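Local atomic coordinates of putative aminopeptidase (Leishmania major, PDB entry 5NTH), a protein that probably acts as a manganese-dependent M17 leucyl aminopeptidase, removing amino acids from the N-termini of peptides. Residues R392-Q406 with C491-F504. Residues are numbered along the deposited sequence; the frame is centred on the assembly and turned at random.
With BCT (bicarbonate ion), chain B.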
# COMPACT_ATOMS: atom_id res chain seq x y z
N ARG A 392 -24.40 7.13 8.28
CA ARG A 392 -24.70 8.53 8.54
C ARG A 392 -25.86 9.09 7.74
O ARG A 392 -26.73 9.77 8.28
CB ARG A 392 -23.51 9.36 8.05
CG ARG A 392 -22.34 9.46 8.99
CD ARG A 392 -21.08 9.81 8.25
NE ARG A 392 -20.09 8.91 8.78
CZ ARG A 392 -19.02 9.24 9.51
NH1 ARG A 392 -18.23 8.26 9.97
NH2 ARG A 392 -18.70 10.52 9.78
N ILE A 393 -25.81 8.87 6.42
CA ILE A 393 -26.70 9.52 5.50
C ILE A 393 -28.08 8.97 5.57
O ILE A 393 -29.03 9.70 5.72
CB ILE A 393 -26.21 9.42 4.07
CG1 ILE A 393 -24.98 10.32 3.89
CG2 ILE A 393 -27.32 9.86 3.13
CD1 ILE A 393 -24.29 10.20 2.54
N VAL A 394 -28.21 7.67 5.41
CA VAL A 394 -29.53 7.06 5.42
C VAL A 394 -30.18 7.28 6.79
O VAL A 394 -31.38 7.44 6.88
CB VAL A 394 -29.49 5.54 5.15
CG1 VAL A 394 -28.74 5.22 3.85
CG2 VAL A 394 -28.88 4.79 6.32
N LEU A 395 -29.37 7.27 7.84
CA LEU A 395 -29.86 7.41 9.19
C LEU A 395 -30.31 8.83 9.45
O LEU A 395 -31.23 9.07 10.22
CB LEU A 395 -28.78 7.10 10.21
CG LEU A 395 -28.44 5.66 10.53
CD1 LEU A 395 -27.26 5.66 11.49
CD2 LEU A 395 -29.63 4.91 11.11
N GLY A 396 -29.62 9.77 8.84
CA GLY A 396 -30.05 11.13 8.84
C GLY A 396 -31.49 11.26 8.39
O GLY A 396 -32.26 11.89 9.07
N ASP A 397 -31.87 10.67 7.27
CA ASP A 397 -33.28 10.75 6.84
C ASP A 397 -34.16 9.95 7.82
O ASP A 397 -35.33 10.26 8.03
CB ASP A 397 -33.48 10.27 5.39
CG ASP A 397 -33.13 11.35 4.35
OD1 ASP A 397 -33.11 12.55 4.66
OD2 ASP A 397 -32.89 11.02 3.18
N GLY A 398 -33.60 8.92 8.44
CA GLY A 398 -34.35 8.09 9.35
C GLY A 398 -34.77 8.84 10.60
O GLY A 398 -35.93 8.76 11.04
N VAL A 399 -33.82 9.53 11.20
CA VAL A 399 -34.11 10.21 12.43
C VAL A 399 -35.04 11.39 12.16
O VAL A 399 -35.95 11.64 12.96
CB VAL A 399 -32.85 10.60 13.20
CG1 VAL A 399 -32.08 9.33 13.58
CG2 VAL A 399 -31.98 11.59 12.44
N TYR A 400 -34.89 12.07 11.02
CA TYR A 400 -35.81 13.14 10.68
C TYR A 400 -37.23 12.60 10.54
O TYR A 400 -38.16 13.12 11.14
CB TYR A 400 -35.41 13.93 9.43
CG TYR A 400 -36.33 15.10 9.26
CD1 TYR A 400 -36.11 16.31 9.94
CD2 TYR A 400 -37.51 14.96 8.53
CE1 TYR A 400 -37.01 17.38 9.82
CE2 TYR A 400 -38.43 16.01 8.41
CZ TYR A 400 -38.18 17.21 9.05
OH TYR A 400 -39.09 18.22 8.94
N TYR A 401 -37.41 11.55 9.77
CA TYR A 401 -38.73 10.90 9.72
C TYR A 401 -39.32 10.63 11.10
O TYR A 401 -40.49 10.87 11.33
CB TYR A 401 -38.70 9.56 9.00
CG TYR A 401 -40.08 8.97 8.98
CD1 TYR A 401 -40.96 9.33 7.98
CD2 TYR A 401 -40.54 8.11 9.99
CE1 TYR A 401 -42.25 8.84 7.94
CE2 TYR A 401 -41.85 7.61 9.97
CZ TYR A 401 -42.70 7.98 8.93
OH TYR A 401 -44.01 7.55 8.83
N ALA A 402 -38.52 10.07 11.99
CA ALA A 402 -39.01 9.59 13.27
C ALA A 402 -39.30 10.76 14.20
O ALA A 402 -40.21 10.67 15.01
CB ALA A 402 -38.01 8.66 13.90
N THR A 403 -38.54 11.84 14.06
CA THR A 403 -38.71 13.01 14.93
C THR A 403 -39.60 14.09 14.38
O THR A 403 -40.12 14.86 15.15
CB THR A 403 -37.39 13.70 15.28
OG1 THR A 403 -36.69 14.11 14.09
CG2 THR A 403 -36.56 12.78 16.09
N GLY A 404 -39.76 14.14 13.06
CA GLY A 404 -40.51 15.21 12.41
C GLY A 404 -41.65 14.83 11.49
O GLY A 404 -42.34 15.70 11.00
N GLU A 405 -41.88 13.56 11.23
CA GLU A 405 -42.95 13.17 10.30
C GLU A 405 -44.04 12.26 10.88
O GLU A 405 -45.07 12.02 10.25
CB GLU A 405 -42.30 12.53 9.08
CG GLU A 405 -41.53 13.54 8.24
CD GLU A 405 -42.44 14.44 7.42
OE1 GLU A 405 -43.64 14.11 7.34
OE2 GLU A 405 -41.95 15.46 6.86
N GLN A 406 -43.83 11.75 12.09
CA GLN A 406 -44.83 10.94 12.74
C GLN A 406 -45.89 11.82 13.39
O GLN A 406 -45.69 13.03 13.56
CB GLN A 406 -44.15 10.06 13.77
CG GLN A 406 -43.15 9.12 13.12
CD GLN A 406 -42.98 7.82 13.87
OE1 GLN A 406 -43.56 6.78 13.49
NE2 GLN A 406 -42.18 7.86 14.94
N CYS A 491 -18.02 11.53 15.53
CA CYS A 491 -18.31 12.25 14.30
C CYS A 491 -19.47 11.57 13.54
O CYS A 491 -20.32 12.23 12.93
CB CYS A 491 -17.01 12.42 13.43
SG CYS A 491 -15.77 13.62 14.09
N GLY A 492 -19.53 10.25 13.61
CA GLY A 492 -20.62 9.53 12.99
C GLY A 492 -21.93 9.85 13.65
O GLY A 492 -22.93 10.06 12.98
N GLY A 493 -21.94 9.90 14.97
CA GLY A 493 -23.14 10.29 15.69
C GLY A 493 -23.59 11.72 15.45
O GLY A 493 -24.77 11.98 15.27
N TYR A 494 -22.62 12.63 15.45
CA TYR A 494 -22.86 14.06 15.21
C TYR A 494 -23.50 14.32 13.85
O TYR A 494 -24.38 15.16 13.72
CB TYR A 494 -21.54 14.84 15.31
CG TYR A 494 -21.63 16.27 14.85
CD1 TYR A 494 -22.09 17.28 15.69
CD2 TYR A 494 -21.24 16.62 13.54
CE1 TYR A 494 -22.19 18.59 15.25
CE2 TYR A 494 -21.33 17.92 13.09
CZ TYR A 494 -21.79 18.90 13.94
OH TYR A 494 -21.88 20.19 13.47
N PHE A 495 -23.06 13.60 12.85
CA PHE A 495 -23.64 13.75 11.55
C PHE A 495 -25.12 13.50 11.69
O PHE A 495 -25.90 14.32 11.31
CB PHE A 495 -23.05 12.80 10.52
CG PHE A 495 -23.64 12.98 9.17
CD1 PHE A 495 -24.84 12.36 8.82
CD2 PHE A 495 -23.05 13.84 8.26
CE1 PHE A 495 -25.42 12.56 7.57
CE2 PHE A 495 -23.62 14.04 7.01
CZ PHE A 495 -24.82 13.40 6.66
N VAL A 496 -25.49 12.36 12.27
CA VAL A 496 -26.90 11.97 12.41
C VAL A 496 -27.66 12.94 13.30
O VAL A 496 -28.80 13.28 13.06
CB VAL A 496 -27.08 10.57 13.01
CG1 VAL A 496 -28.53 10.13 12.87
CG2 VAL A 496 -26.19 9.55 12.32
N GLU A 497 -27.03 13.38 14.36
CA GLU A 497 -27.68 14.33 15.23
C GLU A 497 -28.18 15.58 14.50
O GLU A 497 -29.25 16.11 14.83
CB GLU A 497 -26.74 14.76 16.33
CG GLU A 497 -27.43 15.44 17.48
CD GLU A 497 -26.46 15.85 18.56
OE1 GLU A 497 -25.24 15.83 18.29
OE2 GLU A 497 -26.91 16.19 19.69
N GLN A 498 -27.47 16.04 13.48
CA GLN A 498 -27.86 17.28 12.84
C GLN A 498 -29.17 17.19 12.10
O GLN A 498 -29.71 18.22 11.74
CB GLN A 498 -26.80 17.77 11.87
CG GLN A 498 -25.41 17.93 12.43
CD GLN A 498 -25.39 18.53 13.83
OE1 GLN A 498 -25.23 17.81 14.81
NE2 GLN A 498 -25.60 19.83 13.92
N HIS A 499 -29.68 15.99 11.86
CA HIS A 499 -30.88 15.83 11.03
C HIS A 499 -32.13 15.62 11.86
O HIS A 499 -33.20 15.37 11.32
CB HIS A 499 -30.63 14.75 9.95
CG HIS A 499 -29.49 15.13 9.05
ND1 HIS A 499 -29.60 16.07 8.05
CD2 HIS A 499 -28.17 14.81 9.11
CE1 HIS A 499 -28.42 16.28 7.50
NE2 HIS A 499 -27.53 15.53 8.12
N LEU A 500 -32.00 15.79 13.17
CA LEU A 500 -33.15 15.69 14.06
C LEU A 500 -33.96 16.93 13.86
O LEU A 500 -33.44 18.04 13.99
CB LEU A 500 -32.76 15.62 15.54
CG LEU A 500 -31.77 14.54 15.96
CD1 LEU A 500 -31.20 14.87 17.32
CD2 LEU A 500 -32.41 13.17 15.95
N SER A 501 -35.24 16.74 13.56
CA SER A 501 -36.19 17.81 13.55
C SER A 501 -36.07 18.71 14.79
O SER A 501 -35.84 18.25 15.90
CB SER A 501 -37.60 17.26 13.48
OG SER A 501 -38.51 18.26 13.89
N GLU A 502 -36.22 20.01 14.56
CA GLU A 502 -36.09 21.02 15.61
C GLU A 502 -37.21 20.91 16.64
O GLU A 502 -37.04 21.36 17.74
CB GLU A 502 -35.97 22.43 15.02
CG GLU A 502 -34.64 22.66 14.31
CD GLU A 502 -34.36 24.13 13.92
OE1 GLU A 502 -34.74 25.06 14.70
OE2 GLU A 502 -33.73 24.34 12.83
N ARG A 503 -38.32 20.27 16.29
CA ARG A 503 -39.40 20.04 17.26
C ARG A 503 -39.05 19.01 18.34
O ARG A 503 -39.71 18.95 19.37
CB ARG A 503 -40.70 19.65 16.53
CG ARG A 503 -40.90 18.19 16.23
CD ARG A 503 -42.27 17.98 15.63
NE ARG A 503 -42.50 16.59 15.21
CZ ARG A 503 -43.62 16.13 14.65
NH1 ARG A 503 -44.66 16.93 14.45
NH2 ARG A 503 -43.72 14.85 14.26
N PHE A 504 -38.05 18.18 18.09
CA PHE A 504 -37.66 17.15 19.04
C PHE A 504 -36.68 17.75 20.02
O PHE A 504 -35.68 18.30 19.61
CB PHE A 504 -37.02 15.98 18.31
CG PHE A 504 -36.30 15.04 19.20
CD1 PHE A 504 -37.00 14.17 20.00
CD2 PHE A 504 -34.91 15.04 19.23
CE1 PHE A 504 -36.33 13.30 20.85
CE2 PHE A 504 -34.23 14.17 20.06
CZ PHE A 504 -34.95 13.29 20.88
C BCT B . -20.87 5.71 8.13
O1 BCT B . -22.05 5.66 7.77
O2 BCT B . -20.39 6.67 8.75
O3 BCT B . -20.10 4.69 7.80
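R503 reaches alongside the C-terminal end of helix 392-404 and grips two carbonyls at the edge of its guanidinium. R503 NE donates to T403 O at 2.9 Å and R503 NH2 to Q406 O at 2.8 Å, both close to the guanidinium plane, while the backbone of G404 lies over one face. The chain gets there extended from CG to NE. T403 OG1, set between its own backbone N and carbonyl carbon (chi1 58°), accepts from S501 N at 3.0 Å and donates to V399 O, 2.8 Å away; its CG2 rests over the face of F504. S501 OG in turn accepts from R503 N, forming an ST turn at the root of the arginine. Farther back, the V399 and V496 side chains cross at about a right angle, their CG1 methyls 3.7 Å apart, and H499 CB packs on G396 O, with H499 ND1 held by S378. At the other end F495 turns its ring edge to R392 O, and G492 CA covers one face of the R392 guanidinium. R392 N donates to bicarbonate O1 at 2.8 Å. The axes of helix segments 392-404 and 491-497 approach to 8.7 Å and cross at -39°, G396 facing V496. Within the M17 catalytic domain, the first helix, leading from the bicarbonate site beside the dimanganese centre, thus packs on helix 491-497 and the loop that follows it.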